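Local structure of zinc-type alcohol dehydrogenase-like protein YAHK (Escherichia coli, 1UUF) at the zinc ion site and the interface of chains A and B. The protein catalyses the NADPH-dependent reduction of a wide range of aldehydes to their primary alcohols, using a catalytic zinc ion. Sequence-based numbering; all coordinates share one arbitrary frame. Chains: chain A/B, Zinc-type alcohol dehydrogenase-like protein YAHK.

Contact 1: the zinc ion site. Residues chain A 60, 62, 82-83, 108, 178. With ZN (zinc ion), chain C.
This is the catalytic zinc site of a zinc-containing alcohol dehydrogenase. The protein ligands are A:Cys60, A:His82 and A:Cys178, and a water takes a further position in a near-tetrahedral shell.

A:His82 can be followed from its base to its tip. At CB the chain turns so that CG sits in the crowded position between the backbone N and the carbonyl carbon, chi1 57°. This turns the imidazole towards the metal. ND1 is on the far side of the ring and does not bind zinc. A:His82 CD2 and A:His82 CE1 flank the tip, each 3.1 Å from ZN, so the metal lies evenly between them. A:His82 NE2 at the tip makes the bond, 2.2 Å from ZN. One face of the ring is covered by the side-chain sulfur SG of A:Cys108. A:Cys108 SG stands over the ring centre and is 4.0 Å from ZN, so it packs against the ligand without being one.

The two cysteines reach the metal with the same first torsion. In both, SG is anti to the backbone N, chi1 179° in A:Cys60 and -178° in A:Cys178. A:Cys60 SG and A:Cys178 SG are each 2.4 Å from ZN. The angle between the two sulfurs at the zinc is the widest of the shell. A:Cys60 SG also accepts a nearly straight hydrogen bond from the backbone N of A:Ser62, at the start of helix 61-68. This bond is likely to temper the charge on the sulfur.

The O of water 1 is 2.3 Å from ZN. In this family an aldehyde oxygen binds the zinc in place of such a water and is polarised for hydride transfer. A:Glu83 is second shell, and its carboxylate may influence the charge around the metal. On the water side, the A:Ser62 hydroxyl OG lies 2.7 Å from the O of water 1.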
# COMPACT_ATOMS: atom_id res chain seq x y z
N CYS A 60 -14.82 16.24 -16.73
CA CYS A 60 -14.08 15.65 -15.61
C CYS A 60 -13.49 16.73 -14.71
O CYS A 60 -13.20 17.84 -15.15
CB CYS A 60 -12.95 14.77 -16.16
SG CYS A 60 -11.91 13.99 -14.89
N SER A 62 -10.66 16.89 -13.71
CA SER A 62 -9.32 17.21 -14.19
C SER A 62 -9.38 18.37 -15.18
O SER A 62 -8.41 19.12 -15.32
CB SER A 62 -8.66 16.00 -14.83
OG SER A 62 -8.30 15.04 -13.84
N HIS A 82 -11.52 14.90 -21.93
CA HIS A 82 -10.90 13.64 -22.28
C HIS A 82 -11.76 12.41 -21.98
O HIS A 82 -11.25 11.36 -21.59
CB HIS A 82 -9.49 13.51 -21.67
CG HIS A 82 -9.44 13.65 -20.18
ND1 HIS A 82 -8.28 14.00 -19.52
CD2 HIS A 82 -10.36 13.43 -19.22
CE1 HIS A 82 -8.49 14.00 -18.22
NE2 HIS A 82 -9.75 13.66 -18.01
N GLU A 83 -13.06 12.57 -22.17
CA GLU A 83 -14.05 11.51 -22.01
C GLU A 83 -14.82 11.69 -23.31
O GLU A 83 -15.98 12.11 -23.33
CB GLU A 83 -14.94 11.76 -20.78
CG GLU A 83 -14.17 11.73 -19.46
CD GLU A 83 -15.08 11.65 -18.24
OE1 GLU A 83 -16.18 12.24 -18.28
OE2 GLU A 83 -14.68 11.01 -17.24
N CYS A 108 -7.90 9.62 -21.70
CA CYS A 108 -6.88 10.57 -21.28
C CYS A 108 -5.56 10.47 -22.02
O CYS A 108 -4.71 11.36 -21.90
CB CYS A 108 -6.59 10.41 -19.78
SG CYS A 108 -8.01 10.68 -18.72
N CYS A 178 -12.93 7.92 -18.80
CA CYS A 178 -12.03 8.36 -17.74
C CYS A 178 -12.59 7.93 -16.39
O CYS A 178 -12.01 7.08 -15.72
CB CYS A 178 -11.80 9.87 -17.72
SG CYS A 178 -10.61 10.29 -16.38
ZN ZN C . -10.43 12.67 -16.19
O HOH W 1 -8.55 12.62 -14.89

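Contact 2: the interface of chains A and B. Residues chain A 126, 190, 286-287, 309-313; chain B 299, 302-303, 306-308.
Two copies of the protein meet here, edge to edge, through the strands 308-311 of both chains. A:Ala310 pairs with B:Ala308 in an antiparallel beta bridge. A:Gly311 N donates to B:Arg307 O at 3.2 Å, nearly along the C=O axis.

Beside the strands, B:Ile303 pushes its branches into chain A. B:Ile303 CG2 packs tightly on A:Met313 CB at 3.4 Å. B:Ile303 CG1 lies 3.5 Å from the carbonyl A:Leu286 O. The side chains of A:Met313 and B:Ile303 cross obliquely.

B:Arg306 runs with CG anti to its backbone N, chi1 -163°, and bends at chi3. Its aliphatic part passes A:Tyr126 OH, with B:Arg306 CB at 3.6 Å. A:Trp190 CH2 touches B:Arg306 CG at 4.0 Å. The chain crosses the tyrosine at about a right angle, and A:Tyr126 CE1 sits over one guanidinium face. Water 2 lies at the guanidinium edge, in plane, and joins B:Arg306 NH1 to A:Ser312 OG.

Behind these contacts, within chain A, A:Met313 N donates an almost straight bond to A:Tyr126 OH at 3.2 Å, which positions two first-shell residues. An alanine in place of A:Tyr126 removes the hydroxyl that accepts from A:Met313 N and the ring edge over the guanidinium, and would probably loosen both the segment and the arginine.

The patch is part of a two-fold interface that joins the two subunits of the deposited assembly; this is probably also the dimer in solution.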
# COMPACT_ATOMS: atom_id res chain seq x y z
N TYR A 126 0.87 4.52 -17.44
CA TYR A 126 1.98 4.68 -16.51
C TYR A 126 3.30 4.95 -17.21
O TYR A 126 4.37 4.94 -16.60
CB TYR A 126 2.10 3.43 -15.62
CG TYR A 126 0.92 3.28 -14.68
CD1 TYR A 126 0.13 2.12 -14.69
CD2 TYR A 126 0.56 4.31 -13.81
CE1 TYR A 126 -0.98 2.00 -13.86
CE2 TYR A 126 -0.55 4.20 -12.98
CZ TYR A 126 -1.32 3.05 -13.01
OH TYR A 126 -2.44 2.97 -12.22
N TRP A 190 -7.27 -5.23 -7.98
CA TRP A 190 -7.38 -5.80 -6.64
C TRP A 190 -8.46 -6.88 -6.57
O TRP A 190 -8.99 -7.20 -5.51
CB TRP A 190 -7.58 -4.69 -5.61
CG TRP A 190 -6.25 -4.07 -5.21
CD1 TRP A 190 -5.36 -4.56 -4.29
CD2 TRP A 190 -5.64 -2.91 -5.79
NE1 TRP A 190 -4.23 -3.77 -4.26
CE2 TRP A 190 -4.38 -2.75 -5.17
CE3 TRP A 190 -6.03 -1.98 -6.77
CZ2 TRP A 190 -3.50 -1.70 -5.50
CZ3 TRP A 190 -5.16 -0.95 -7.09
CH2 TRP A 190 -3.91 -0.81 -6.46
N LEU A 286 -6.56 4.91 -3.51
CA LEU A 286 -7.10 6.25 -3.74
C LEU A 286 -7.04 6.58 -5.23
O LEU A 286 -6.03 6.32 -5.89
CB LEU A 286 -6.28 7.28 -2.96
CG LEU A 286 -5.89 6.90 -1.53
CD1 LEU A 286 -5.00 7.99 -0.94
CD2 LEU A 286 -7.13 6.70 -0.69
N VAL A 287 -8.11 7.15 -5.77
CA VAL A 287 -8.13 7.54 -7.18
C VAL A 287 -8.63 8.96 -7.39
O VAL A 287 -8.58 9.49 -8.51
CB VAL A 287 -9.00 6.58 -8.04
CG1 VAL A 287 -8.40 5.19 -8.03
CG2 VAL A 287 -10.43 6.56 -7.52
N ILE A 309 -2.01 1.12 1.57
CA ILE A 309 -2.73 2.23 0.96
C ILE A 309 -2.01 2.38 -0.37
O ILE A 309 -0.79 2.46 -0.42
CB ILE A 309 -2.59 3.54 1.77
CG1 ILE A 309 -3.16 3.33 3.18
CG2 ILE A 309 -3.33 4.67 1.05
CD1 ILE A 309 -4.59 2.85 3.21
N ALA A 310 -2.77 2.40 -1.46
CA ALA A 310 -2.18 2.52 -2.78
C ALA A 310 -2.88 3.59 -3.59
O ALA A 310 -3.85 4.20 -3.14
CB ALA A 310 -2.26 1.18 -3.51
N GLY A 311 -2.37 3.83 -4.79
CA GLY A 311 -2.97 4.81 -5.67
C GLY A 311 -3.11 4.17 -7.03
O GLY A 311 -2.52 3.13 -7.30
N SER A 312 -3.91 4.79 -7.89
CA SER A 312 -4.10 4.27 -9.24
C SER A 312 -4.67 5.39 -10.10
O SER A 312 -5.40 6.24 -9.60
CB SER A 312 -5.08 3.09 -9.21
OG SER A 312 -5.32 2.58 -10.52
N MET A 313 -4.30 5.42 -11.38
CA MET A 313 -4.87 6.43 -12.26
C MET A 313 -5.27 5.81 -13.59
O MET A 313 -4.53 5.00 -14.17
CB MET A 313 -3.92 7.62 -12.46
CG MET A 313 -2.58 7.32 -13.07
SD MET A 313 -1.75 8.88 -13.49
CE MET A 313 -1.72 8.76 -15.28
N VAL B 299 -0.22 11.75 -1.90
CA VAL B 299 -1.04 10.81 -2.65
C VAL B 299 -0.69 10.81 -4.13
O VAL B 299 -0.75 9.78 -4.79
CB VAL B 299 -2.55 11.13 -2.49
CG1 VAL B 299 -3.38 10.15 -3.30
CG2 VAL B 299 -2.93 11.07 -1.02
N LEU B 302 1.63 8.19 -5.19
CA LEU B 302 1.12 6.83 -5.15
C LEU B 302 0.29 6.59 -6.41
O LEU B 302 0.39 5.54 -7.04
CB LEU B 302 0.23 6.60 -3.92
CG LEU B 302 0.87 6.65 -2.53
CD1 LEU B 302 -0.19 6.34 -1.50
CD2 LEU B 302 2.01 5.64 -2.45
N ILE B 303 -0.53 7.57 -6.76
CA ILE B 303 -1.39 7.47 -7.93
C ILE B 303 -0.66 7.38 -9.26
O ILE B 303 -0.98 6.53 -10.09
CB ILE B 303 -2.37 8.66 -7.97
CG1 ILE B 303 -3.42 8.48 -6.87
CG2 ILE B 303 -3.04 8.76 -9.33
CD1 ILE B 303 -4.35 9.66 -6.71
N ARG B 306 0.92 3.78 -9.40
CA ARG B 306 0.26 2.68 -8.71
C ARG B 306 1.18 2.06 -7.67
O ARG B 306 1.42 0.85 -7.65
CB ARG B 306 -0.20 1.60 -9.70
CG ARG B 306 -1.24 0.66 -9.10
CD ARG B 306 -2.05 -0.05 -10.18
NE ARG B 306 -1.21 -0.94 -10.98
CZ ARG B 306 -1.62 -1.56 -12.08
NH1 ARG B 306 -2.86 -1.39 -12.52
NH2 ARG B 306 -0.78 -2.36 -12.73
N ARG B 307 1.72 2.92 -6.81
CA ARG B 307 2.62 2.49 -5.75
C ARG B 307 1.80 2.31 -4.49
O ARG B 307 0.65 2.74 -4.42
CB ARG B 307 3.68 3.55 -5.50
CG ARG B 307 4.66 3.75 -6.63
CD ARG B 307 5.22 5.15 -6.55
NE ARG B 307 6.38 5.36 -7.41
CZ ARG B 307 6.73 6.55 -7.89
NH1 ARG B 307 6.00 7.62 -7.60
NH2 ARG B 307 7.82 6.67 -8.63
N ALA B 308 2.40 1.68 -3.49
CA ALA B 308 1.70 1.46 -2.24
C ALA B 308 2.63 1.57 -1.03
O ALA B 308 3.84 1.37 -1.14
CB ALA B 308 1.05 0.09 -2.25
O HOH W 2 -5.29 -0.21 -11.33

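The centres of the C-alpha atoms of contact 1 and contact 2 are about 18 Å apart. They share no residue. All protein ligands of contact 1 come from chain A, whereas contact 2 needs both chains. The closest sequence link is helix 176-189: A:Cys178 of contact 1 is near its start, and A:Trp190 of contact 2 follows its end directly. This helix thus runs from the metal site towards the subunit boundary. The structure alone does not show whether pairing affects catalysis. By the two-fold symmetry, each subunit carries its own catalytic zinc and contributes both sides of the interface.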